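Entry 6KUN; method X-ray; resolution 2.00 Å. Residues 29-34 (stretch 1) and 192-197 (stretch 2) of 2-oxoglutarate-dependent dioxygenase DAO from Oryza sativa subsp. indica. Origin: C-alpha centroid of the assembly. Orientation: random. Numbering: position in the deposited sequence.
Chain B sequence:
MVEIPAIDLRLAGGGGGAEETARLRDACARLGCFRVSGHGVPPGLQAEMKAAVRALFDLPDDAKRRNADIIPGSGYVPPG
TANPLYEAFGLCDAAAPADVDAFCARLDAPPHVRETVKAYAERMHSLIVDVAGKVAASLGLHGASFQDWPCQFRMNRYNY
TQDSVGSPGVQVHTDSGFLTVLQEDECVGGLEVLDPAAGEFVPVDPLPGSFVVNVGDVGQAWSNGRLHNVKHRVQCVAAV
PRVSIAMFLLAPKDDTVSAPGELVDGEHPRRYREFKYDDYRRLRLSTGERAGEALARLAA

Stretch 1 29-34: ARLGCF
Stretch 2 192-197: EVLDPA

How do the two stretches lie against each other? They run almost antiparallel: the direction from R30 to C33 and that from V193 to P196 differ by 172°. In register, L31 sits across from D195, with CA atoms 5.7 Å apart, and C33 across from V193, with CA atoms 7.8 Å apart, so the backbones draw apart from L31 to C33. No hydrogen bond joins them. The contact rests on packing and buries 245 Å², both sides summed.

What does the end of the helix contribute? A29 (phi/psi -78/-38) and R30 (-95/-35) are helical; A29 makes no contact. The CA-to-CB bond of R30 points sideways, and of its side chain, with chi1 to chi4 of -73°, 153°, 46° and 172°, R30 CB, the nearest atom, is still 5.6 Å from P196 CB. Its carbonyl faces the ring of P196, but R30 O lies 2.7 Å from P196 CG, too close for a sound contact. P196, C-gamma exo with phi/psi -49/-45, is poorly ordered, so little should be built on that distance.

Why is L31 the hub of the contact? It is buried and touches four residues of stretch 2, more than any of its neighbours does. From a backbone at -113/-34 its CB leaves sideways, but chi1 of -142°, between wells, and chi2 of -161° (t) bring the end of the side chain nearer. L31 CD2 packs 4.0 Å from V193 CG2, 3.9 Å from D195 CA and 3.8 Å from P196 CD, while L31 CA also lies 3.7 Å from P196 CD. D195 (-71/116, chi1 -172°, chi2 -42°) keeps its carboxylate beside this leucine, OD2 4.2 Å from L31 CG, and its OD1 accepts a hydrogen bond of 3.0 Å from A197 N.

How does the chain pass from helix to strand? G32 leaves helical geometry with a positive phi (75/14), a conformation that favours glycine, and it makes no contact with stretch 2. C33 then extends (-154/138), chi1 at -177° (t), its CB toward stretch 2. V193 (-122/146, chi1 -59°, m) points back toward stretch 1, and C33 SG meets V193 CG1 at 4.0 Å. The two methyls of V193 thus serve different neighbours, CG1 the cysteine and CG2 the leucine. F34 (-160/160, chi1 59°, chi2 -83°) continues its strand out of reach; E192 (-136/142), in the strand of stretch 2, is also out of reach, while L194 (-80/97) turns its CB away.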

ATOM      1  N   ALA B  29      25.896  14.012   4.059  1.00 21.03           N
ATOM      2  CA  ALA B  29      26.863  15.027   3.683  1.00 25.64           C
ATOM      3  C   ALA B  29      26.792  15.350   2.192  1.00 24.74           C
ATOM      4  O   ALA B  29      26.951  16.503   1.785  1.00 26.67           O
ATOM      5  CB  ALA B  29      28.271  14.563   4.056  1.00 27.00           C
ATOM      6  N   ARG B  30      26.563  14.339   1.365  1.00 24.60           N
ATOM      7  CA  ARG B  30      26.633  14.549  -0.063  1.00 31.00           C
ATOM      8  C   ARG B  30      25.281  14.841  -0.663  1.00 31.00           C
ATOM      9  O   ARG B  30      25.231  15.605  -1.621  1.00 35.87           O
ATOM     10  CB  ARG B  30      27.260  13.328  -0.753  1.00 35.12           C
ATOM     11  CG  ARG B  30      28.752  13.233  -0.513  1.00 43.11           C
ATOM     12  CD  ARG B  30      29.235  11.824  -0.586  1.00 56.51           C
ATOM     13  NE  ARG B  30      28.689  11.120  -1.742  1.00 78.41           N
ATOM     14  CZ  ARG B  30      29.074   9.904  -2.120  1.00 94.96           C
ATOM     15  NH1 ARG B  30      30.021   9.267  -1.438  1.00107.06           N
ATOM     16  NH2 ARG B  30      28.521   9.325  -3.178  1.00 83.89           N
ATOM     17  N   LEU B  31      24.202  14.232  -0.154  1.00 26.65           N
ATOM     18  CA  LEU B  31      22.852  14.382  -0.698  1.00 23.67           C
ATOM     19  C   LEU B  31      21.879  15.103   0.226  1.00 17.38           C
ATOM     20  O   LEU B  31      20.965  15.782  -0.259  1.00 19.53           O
ATOM     21  CB  LEU B  31      22.249  13.003  -0.994  1.00 29.95           C
ATOM     22  CG  LEU B  31      21.372  12.808  -2.232  1.00 37.46           C
ATOM     23  CD1 LEU B  31      20.528  11.545  -2.093  1.00 32.57           C
ATOM     24  CD2 LEU B  31      20.480  13.935  -2.573  1.00 29.20           C
ATOM     25  N   GLY B  32      22.007  14.933   1.540  1.00 24.42           N
ATOM     26  CA  GLY B  32      20.998  15.471   2.445  1.00 24.07           C
ATOM     27  C   GLY B  32      19.700  14.715   2.489  1.00 20.71           C
ATOM     28  O   GLY B  32      18.730  15.240   3.051  1.00 21.26           O
ATOM     29  N   CYS B  33      19.658  13.496   1.948  1.00 16.33           N
ATOM     30  CA  CYS B  33      18.428  12.748   1.751  1.00 18.31           C
ATOM     31  C   CYS B  33      18.768  11.267   1.747  1.00 25.57           C
ATOM     32  O   CYS B  33      19.790  10.867   1.188  1.00 22.28           O
ATOM     33  CB  CYS B  33      17.727  13.075   0.421  1.00 18.76           C
ATOM     34  SG  CYS B  33      16.090  12.225   0.125  1.00 31.51           S
ATOM     35  N   PHE B  34      17.949  10.469   2.408  1.00 19.84           N
ATOM     36  CA  PHE B  34      18.127   9.030   2.430  1.00 19.29           C
ATOM     37  C   PHE B  34      16.819   8.365   2.827  1.00 26.34           C
ATOM     38  O   PHE B  34      15.933   8.993   3.422  1.00 20.56           O
ATOM     39  CB  PHE B  34      19.269   8.609   3.365  1.00 20.93           C
ATOM     40  CG  PHE B  34      19.108   9.018   4.815  1.00 19.91           C
ATOM     41  CD1 PHE B  34      19.467  10.284   5.244  1.00 23.23           C
ATOM     42  CD2 PHE B  34      18.671   8.105   5.771  1.00 23.08           C
ATOM     43  CE1 PHE B  34      19.362  10.663   6.566  1.00 25.43           C
ATOM     44  CE2 PHE B  34      18.558   8.508   7.137  1.00 16.97           C
ATOM     45  CZ  PHE B  34      18.906   9.774   7.510  1.00 26.47           C
ATOM     46  N   GLU B 192      11.037  15.070  -5.576  1.00 24.46           N
ATOM     47  CA  GLU B 192      12.303  15.119  -6.287  1.00 22.67           C
ATOM     48  C   GLU B 192      13.271  15.913  -5.418  1.00 18.35           C
ATOM     49  O   GLU B 192      12.872  16.876  -4.743  1.00 23.35           O
ATOM     50  CB  GLU B 192      12.125  15.780  -7.656  1.00 24.90           C
ATOM     51  CG  GLU B 192      11.207  15.017  -8.641  1.00 33.37           C
ATOM     52  CD  GLU B 192      11.133  15.715  -9.990  1.00 41.85           C
ATOM     53  OE1 GLU B 192      11.594  16.874 -10.079  1.00 42.23           O
ATOM     54  OE2 GLU B 192      10.618  15.109 -10.958  1.00 48.63           O
ATOM     55  N   VAL B 193      14.509  15.484  -5.403  1.00 24.78           N
ATOM     56  CA  VAL B 193      15.562  16.183  -4.667  1.00 23.82           C
ATOM     57  C   VAL B 193      16.680  16.570  -5.627  1.00 23.92           C
ATOM     58  O   VAL B 193      16.984  15.861  -6.591  1.00 26.26           O
ATOM     59  CB  VAL B 193      16.127  15.316  -3.523  1.00 22.85           C
ATOM     60  CG1 VAL B 193      15.005  14.948  -2.536  1.00 27.02           C
ATOM     61  CG2 VAL B 193      16.770  14.087  -4.107  1.00 26.77           C
ATOM     62  N   LEU B 194      17.290  17.708  -5.341  1.00 29.14           N
ATOM     63  CA  LEU B 194      18.434  18.199  -6.092  1.00 29.86           C
ATOM     64  C   LEU B 194      19.678  17.481  -5.611  1.00 23.17           C
ATOM     65  O   LEU B 194      20.275  17.863  -4.601  1.00 27.12           O
ATOM     66  CB  LEU B 194      18.577  19.702  -5.894  1.00 39.65           C
ATOM     67  CG  LEU B 194      19.487  20.396  -6.894  1.00 45.18           C
ATOM     68  CD1 LEU B 194      20.847  19.771  -6.989  1.00 40.09           C
ATOM     69  CD2 LEU B 194      18.811  20.346  -8.253  1.00 52.77           C
ATOM     70  N   ASP B 195      20.065  16.433  -6.353  1.00 32.42           N
ATOM     71  CA  ASP B 195      21.200  15.601  -6.013  1.00 47.01           C
ATOM     72  C   ASP B 195      22.472  16.410  -6.253  1.00 59.51           C
ATOM     73  O   ASP B 195      22.734  16.829  -7.392  1.00 42.64           O
ATOM     74  CB  ASP B 195      21.119  14.324  -6.863  1.00 36.83           C
ATOM     75  CG  ASP B 195      22.152  13.282  -6.451  1.00 51.44           C
ATOM     76  OD1 ASP B 195      23.304  13.684  -6.194  1.00 49.06           O
ATOM     77  OD2 ASP B 195      21.798  12.084  -6.367  1.00 62.50           O
ATOM     78  N   PRO B 196      23.256  16.710  -5.211  1.00 55.46           N
ATOM     79  CA  PRO B 196      24.495  17.471  -5.441  1.00 66.70           C
ATOM     80  C   PRO B 196      25.348  16.926  -6.566  1.00 61.06           C
ATOM     81  O   PRO B 196      25.810  17.707  -7.400  1.00 64.44           O
ATOM     82  CB  PRO B 196      25.183  17.394  -4.067  1.00 89.48           C
ATOM     83  CG  PRO B 196      24.006  17.425  -3.118  1.00 93.25           C
ATOM     84  CD  PRO B 196      23.065  16.433  -3.773  1.00 82.17           C
ATOM     85  N   ALA B 197      25.549  15.615  -6.640  1.00 69.30           N
ATOM     86  CA  ALA B 197      26.461  15.063  -7.646  1.00 82.79           C
ATOM     87  C   ALA B 197      25.972  15.186  -9.077  1.00 79.90           C
ATOM     88  O   ALA B 197      26.709  14.864 -10.016  1.00 67.05           O
ATOM     89  CB  ALA B 197      27.184  13.841  -7.093  1.00 93.57           C
TER